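Local coordinates for protein metallo-beta-lactamase (Serratia marcescens, PDB 5AXR) that probably hydrolyses the amide bond of beta-lactam antibiotics as a class B3 metallo-beta-lactamase, using zinc ions in its active site, at residues A[70-75]-A[172-177]; A[109-114]-A[149-154]. All coordinates share one frame; numbering follows the deposited sequence.

Contact 1. Residues A[70-75]-A[172-177]; sequences STHSHE and FADSLT. With ZN (zinc ion), chain B; NA (sodium ion), chain E; COM (1-thioethanesulfonic acid), chain J.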
loop_
_atom_site.group_PDB
_atom_site.type_symbol
_atom_site.label_atom_id
_atom_site.label_comp_id
_atom_site.label_asym_id
_atom_site.label_seq_id
_atom_site.Cartn_x
_atom_site.Cartn_y
_atom_site.Cartn_z
ATOM N N SER A 70 -5.385 -1.456 -4.259
ATOM C CA SER A 70 -4.841 -2.421 -3.301
ATOM C C SER A 70 -3.376 -2.712 -3.604
ATOM O O SER A 70 -3.026 -2.970 -4.751
ATOM C CB SER A 70 -5.636 -3.720 -3.374
ATOM O OG SER A 70 -5.097 -4.721 -2.526
ATOM N N THR A 71 -2.517 -2.631 -2.589
ATOM C CA THR A 71 -1.122 -3.039 -2.730
ATOM C C THR A 71 -1.043 -4.574 -2.792
ATOM O O THR A 71 -0.737 -5.161 -3.838
ATOM C CB THR A 71 -0.250 -2.510 -1.567
ATOM O OG1 THR A 71 -0.843 -2.801 -0.277
ATOM C CG2 THR A 71 -0.052 -0.981 -1.714
ATOM N N HIS A 72 -1.487 -5.212 -1.714
ATOM C CA HIS A 72 -1.667 -6.650 -1.716
ATOM C C HIS A 72 -2.764 -7.094 -0.763
ATOM O O HIS A 72 -3.168 -6.381 0.192
ATOM C CB HIS A 72 -0.335 -7.375 -1.427
ATOM C CG HIS A 72 0.139 -7.255 -0.008
ATOM N ND1 HIS A 72 0.813 -6.151 0.467
ATOM C CD2 HIS A 72 0.001 -8.090 1.052
ATOM C CE1 HIS A 72 1.109 -6.330 1.742
ATOM N NE2 HIS A 72 0.619 -7.492 2.125
ATOM N N SER A 73 -3.163 -8.341 -0.962
ATOM C CA SER A 73 -4.393 -8.843 -0.394
ATOM C C SER A 73 -4.166 -9.619 0.895
ATOM O O SER A 73 -4.578 -10.772 0.994
ATOM C CB SER A 73 -5.082 -9.749 -1.428
ATOM O OG SER A 73 -4.201 -10.761 -1.901
ATOM N N HIS A 74 -3.435 -9.040 1.839
ATOM C CA HIS A 74 -3.424 -9.560 3.197
ATOM C C HIS A 74 -4.372 -8.727 4.025
ATOM O O HIS A 74 -4.604 -7.557 3.711
ATOM C CB HIS A 74 -2.029 -9.495 3.815
ATOM C CG HIS A 74 -1.093 -10.526 3.289
ATOM N ND1 HIS A 74 0.267 -10.339 3.265
ATOM C CD2 HIS A 74 -1.322 -11.686 2.639
ATOM C CE1 HIS A 74 0.846 -11.412 2.766
ATOM N NE2 HIS A 74 -0.098 -12.212 2.309
ATOM N N GLU A 75 -4.819 -9.307 5.139
ATOM C CA GLU A 75 -5.913 -8.750 5.942
ATOM C C GLU A 75 -5.569 -7.413 6.553
ATOM O O GLU A 75 -6.458 -6.621 6.867
ATOM C CB GLU A 75 -6.293 -9.684 7.092
ATOM C CG GLU A 75 -7.666 -9.343 7.679
ATOM C CD GLU A 75 -7.673 -8.355 8.860
ATOM O OE1 GLU A 75 -8.691 -7.626 9.022
ATOM O OE2 GLU A 75 -6.723 -8.363 9.681
ATOM N N PHE A 172 3.735 4.675 -3.340
ATOM C CA PHE A 172 3.141 3.870 -2.281
ATOM C C PHE A 172 3.689 2.457 -2.415
ATOM O O PHE A 172 3.291 1.717 -3.319
ATOM C CB PHE A 172 1.611 3.850 -2.400
ATOM C CG PHE A 172 0.917 3.407 -1.138
ATOM C CD1 PHE A 172 1.110 2.112 -0.629
ATOM C CD2 PHE A 172 0.128 4.295 -0.417
ATOM C CE1 PHE A 172 0.477 1.712 0.550
ATOM C CE2 PHE A 172 -0.475 3.908 0.779
ATOM C CZ PHE A 172 -0.308 2.611 1.262
ATOM N N ALA A 173 4.651 2.115 -1.569
ATOM C CA ALA A 173 5.463 0.918 -1.758
ATOM C C ALA A 173 4.772 -0.292 -1.132
ATOM O O ALA A 173 4.628 -0.386 0.088
ATOM C CB ALA A 173 6.820 1.106 -1.122
ATOM N N ASP A 174 4.386 -1.237 -1.971
ATOM C CA ASP A 174 3.963 -2.530 -1.473
ATOM C C ASP A 174 5.080 -3.203 -0.678
ATOM O O ASP A 174 6.267 -2.832 -0.795
ATOM C CB ASP A 174 3.534 -3.410 -2.633
ATOM C CG ASP A 174 2.825 -4.668 -2.177
ATOM O OD1 ASP A 174 2.296 -4.665 -1.042
ATOM O OD2 ASP A 174 2.866 -5.666 -2.925
ATOM N N SER A 175 4.680 -4.126 0.195
ATOM C CA SER A 175 5.609 -4.862 1.065
ATOM C C SER A 175 6.522 -5.771 0.242
ATOM O O SER A 175 6.053 -6.474 -0.656
ATOM C CB SER A 175 4.835 -5.735 2.063
ATOM O OG SER A 175 3.965 -4.965 2.859
ATOM N N LEU A 176 7.822 -5.736 0.568
ATOM C CA LEU A 176 8.841 -6.515 -0.135
ATOM C C LEU A 176 9.475 -7.563 0.798
ATOM O O LEU A 176 10.570 -8.061 0.529
ATOM C CB LEU A 176 9.934 -5.592 -0.676
ATOM C CG LEU A 176 9.463 -4.504 -1.634
ATOM C CD1 LEU A 176 10.654 -3.689 -2.108
ATOM C CD2 LEU A 176 8.699 -5.085 -2.818
ATOM N N THR A 177 8.736 -7.939 1.835
ATOM C CA THR A 177 9.266 -8.700 2.952
ATOM C C THR A 177 9.025 -10.214 2.790
ATOM O O THR A 177 7.909 -10.655 2.481
ATOM C CB THR A 177 8.601 -8.236 4.250
ATOM O OG1 THR A 177 7.178 -8.146 4.037
ATOM C CG2 THR A 177 9.160 -6.887 4.659
HETATM ZN ZN ZN B . 1.415 -8.687 3.646
HETATM NA NA NA E . -2.581 -5.499 -5.880
HETATM C C1 COM J . 1.276 -9.130 6.732
HETATM C C2 COM J . 1.577 -8.681 8.171
HETATM S S1 COM J . 2.006 -8.043 5.474
HETATM S S2 COM J . 3.156 -8.956 8.653
HETATM O O1S COM J . 3.682 -10.350 7.971
HETATM O O2S COM J . 3.194 -9.063 10.078
HETATM O O3S COM J . 3.999 -7.862 8.222
HETATM O O HOH W 1 -4.010 -6.835 -4.010
#

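Contact 2. Residues A[109-114]-A[149-154]; sequences KSDPQF and GHTEGG. With ZN (zinc ion), chain B; NA (sodium ion), chain E; COM (1-thioethanesulfonic acid), chain J.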
loop_
_atom_site.group_PDB
_atom_site.type_symbol
_atom_site.label_atom_id
_atom_site.label_comp_id
_atom_site.label_asym_id
_atom_site.label_seq_id
_atom_site.Cartn_x
_atom_site.Cartn_y
_atom_site.Cartn_z
ATOM N N LYS A 109 -3.628 -20.787 -1.600
ATOM C CA LYS A 109 -2.698 -21.515 -0.748
ATOM C C LYS A 109 -1.246 -21.323 -1.212
ATOM O O LYS A 109 -0.307 -21.746 -0.533
ATOM C CB LYS A 109 -3.068 -22.998 -0.691
ATOM C CG LYS A 109 -4.332 -23.286 0.117
ATOM C CD LYS A 109 -5.451 -23.856 -0.739
ATOM C CE LYS A 109 -4.970 -24.991 -1.638
ATOM N NZ LYS A 109 -6.093 -25.840 -2.113
ATOM N N SER A 110 -1.076 -20.614 -2.323
ATOM C CA SER A 110 0.245 -20.201 -2.806
ATOM C C SER A 110 0.808 -18.998 -2.027
ATOM O O SER A 110 1.997 -18.684 -2.119
ATOM C CB SER A 110 0.143 -19.845 -4.295
ATOM O OG SER A 110 -1.038 -19.103 -4.562
ATOM N N ASP A 111 -0.060 -18.323 -1.275
ATOM C CA ASP A 111 0.290 -17.079 -0.597
ATOM C C ASP A 111 1.161 -17.406 0.605
ATOM O O ASP A 111 0.774 -18.224 1.428
ATOM C CB ASP A 111 -0.996 -16.384 -0.131
ATOM C CG ASP A 111 -0.757 -14.980 0.401
ATOM O OD1 ASP A 111 0.053 -14.815 1.348
ATOM O OD2 ASP A 111 -1.436 -14.048 -0.095
ATOM N N PRO A 112 2.289 -16.699 0.770
ATOM C CA PRO A 112 3.139 -17.066 1.906
ATOM C C PRO A 112 2.399 -17.050 3.251
ATOM O O PRO A 112 2.811 -17.718 4.199
ATOM C CB PRO A 112 4.249 -16.007 1.874
ATOM C CG PRO A 112 4.357 -15.649 0.428
ATOM C CD PRO A 112 3.003 -15.845 -0.200
ATOM N N GLN A 113 1.356 -16.239 3.348
ATOM C CA GLN A 113 0.602 -16.131 4.586
ATOM C C GLN A 113 -0.811 -16.655 4.454
ATOM O O GLN A 113 -1.674 -16.269 5.230
ATOM C CB GLN A 113 0.581 -14.675 5.082
ATOM C CG GLN A 113 1.368 -14.483 6.363
ATOM C CD GLN A 113 2.326 -13.328 6.302
ATOM O OE1 GLN A 113 2.706 -12.866 5.232
ATOM N NE2 GLN A 113 2.731 -12.852 7.465
ATOM N N PHE A 114 -1.043 -17.604 3.554
ATOM C CA PHE A 114 -2.262 -18.384 3.651
ATOM C C PHE A 114 -2.271 -19.092 4.998
ATOM O O PHE A 114 -1.284 -19.720 5.366
ATOM C CB PHE A 114 -2.394 -19.418 2.542
ATOM C CG PHE A 114 -3.627 -20.261 2.682
ATOM C CD1 PHE A 114 -3.672 -21.288 3.615
ATOM C CD2 PHE A 114 -4.802 -19.899 2.033
ATOM C CE1 PHE A 114 -4.838 -21.999 3.827
ATOM C CE2 PHE A 114 -5.969 -20.616 2.229
ATOM C CZ PHE A 114 -5.987 -21.670 3.127
ATOM N N GLY A 149 5.850 -11.282 -5.031
ATOM C CA GLY A 149 6.775 -12.027 -4.206
ATOM C C GLY A 149 6.217 -12.173 -2.814
ATOM O O GLY A 149 6.136 -13.278 -2.303
ATOM N N HIS A 150 5.880 -11.049 -2.178
ATOM C CA HIS A 150 5.322 -11.067 -0.834
ATOM C C HIS A 150 3.902 -11.616 -0.941
ATOM O O HIS A 150 3.443 -12.320 -0.052
ATOM C CB HIS A 150 5.350 -9.660 -0.227
ATOM C CG HIS A 150 4.634 -9.533 1.082
ATOM N ND1 HIS A 150 5.283 -9.623 2.296
ATOM C CD2 HIS A 150 3.352 -9.192 1.368
ATOM C CE1 HIS A 150 4.426 -9.372 3.271
ATOM N NE2 HIS A 150 3.244 -9.137 2.735
ATOM N N THR A 151 3.238 -11.274 -2.039
ATOM C CA THR A 151 2.111 -12.012 -2.619
ATOM C C THR A 151 2.352 -11.987 -4.116
ATOM O O THR A 151 3.157 -11.186 -4.600
ATOM C CB THR A 151 0.728 -11.325 -2.400
ATOM O OG1 THR A 151 0.674 -10.079 -3.118
ATOM C CG2 THR A 151 0.456 -11.057 -0.958
ATOM N N GLU A 152 1.555 -12.753 -4.855
ATOM C CA GLU A 152 1.754 -12.904 -6.276
ATOM C C GLU A 152 1.232 -11.684 -7.052
ATOM O O GLU A 152 1.761 -11.333 -8.108
ATOM C CB GLU A 152 1.047 -14.182 -6.747
ATOM C CG GLU A 152 1.457 -14.644 -8.133
ATOM C CD GLU A 152 0.604 -15.807 -8.658
ATOM O OE1 GLU A 152 -0.046 -16.516 -7.857
ATOM O OE2 GLU A 152 0.560 -15.982 -9.892
ATOM N N GLY A 153 0.180 -11.047 -6.552
ATOM C CA GLY A 153 -0.418 -9.922 -7.253
ATOM C C GLY A 153 -0.088 -8.538 -6.676
ATOM O O GLY A 153 -0.800 -7.565 -6.960
ATOM N N GLY A 154 0.971 -8.451 -5.871
ATOM C CA GLY A 154 1.433 -7.166 -5.304
ATOM C C GLY A 154 1.620 -6.070 -6.350
ATOM O O GLY A 154 2.211 -6.313 -7.401
HETATM ZN ZN ZN B . 1.415 -8.687 3.646
HETATM NA NA NA E . -2.581 -5.499 -5.880
HETATM C C1 COM J . 1.276 -9.130 6.732
HETATM C C2 COM J . 1.577 -8.681 8.171
HETATM S S1 COM J . 2.006 -8.043 5.474
HETATM S S2 COM J . 3.156 -8.956 8.653
HETATM O O1S COM J . 3.682 -10.350 7.971
HETATM O O2S COM J . 3.194 -9.063 10.078
HETATM O O3S COM J . 3.999 -7.862 8.222
HETATM O O HOH W 1 -4.010 -6.835 -4.010
#

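Contact 1. Residues A[70-75]-A[172-177]
His72 and Asp174 meet through a short hydrogen bond, 2.6 Å from His72 ND1 to Asp174 OD1, which ties the loop after strand 65-69 to the residue just beyond strand 166-173. The carboxylate receives the N-H on its syn lone pair, but its plane is turned 40° from that of the imidazole and the oxygen stands 23° out of the ring plane. With CG between the backbone N and the carbonyl carbon (chi1 72°), the His72 ring reaches both partners, ND1 toward Asp174 and NE2 toward zinc at 2.1 Å. The nearby carboxylate would probably polarise the ring and strengthen NE2 as a ligand. A weak hydrogen bond from Ser175 N also reaches Asp174 OD1.

Thr71 is packed tightly, its CG2 3.5 Å from Phe172 CD1 and its CB against Asp174 OD1; its hydroxyl turns to Asp41. Toward the other end the segments part: His74 lies clear of 172-177, its ND1 sharing the zinc with His72, His150 and sulfur S1 of the bound 1-thioethanesulfonic acid (COM), and Glu75 is partly exposed. His72 and His74 open the His-X-His-X-Asp-His motif of the metallo-beta-lactamase fold, continued by Asp76 and His77, with Asp174 as second-shell carboxylate.

Contact 2. Residues A[109-114]-A[149-154]
Asp111 OD1 is gripped from two directions: the backbone N of Gln113 donates to its anti lone pair at 2.8 Å, closing an Asx turn, and His74 NE2 is a further hydrogen-bonding partner. With CG anti to the backbone N (chi1 -171°), the carboxylate lies alongside Thr151, both side chains pointing the same way, and OD2 comes within 3.6 Å of Thr151 CG2. The Thr151 hydroxyl is engaged by Asn98. Because Asp111 holds a zinc ligand, it is a second-shell residue that would help fix the rotation of the His74 ring.

No hydrogen bond crosses between the two segments. Pro112 packs its CG against the carbonyl of His150, 3.5 Å from His150 O, with CD close behind. Beyond it Gln113, its chain bent at chi2, sets OE1 loosely and obliquely to the His150 ring, 4.4 Å from His150 CE1, and extends NE2 to the sulfonate of COM, 2.7 Å from COM O1S. COM is also held at its other end, where S1 shares the zinc with His150 NE2, itself 2.1 Å from the metal; His150 ND1 bonds to Thr177 O. At the solvent edge, Ser110 and Glu152 are exposed and only loosely apposed.

The contact thus brings the loop between helix 99-104 and strand 126-129, with its type I turn from Asp111 to Phe114, against the loop joining strands 140-146 and 155-163.

The centre of contact 1 lies about 5 Å from the centre of the chain, and all its touching residues are buried; the centre of contact 2 is about 15 Å from that point, and the contact runs out to exposed residues at its outer side. The first joins a loop after a strand of the seven-stranded sheet to a strand end of the five-stranded one, whereas the second joins two loops. A direct His-carboxylate bond crosses contact 1, while contact 2 relies on van der Waals packing and a shared ligand. Both supply histidines to one zinc, and carbonyls of 70-75 and 149-154 share a sodium ion. Contact 2 is nested within the chain loop closed by contact 1.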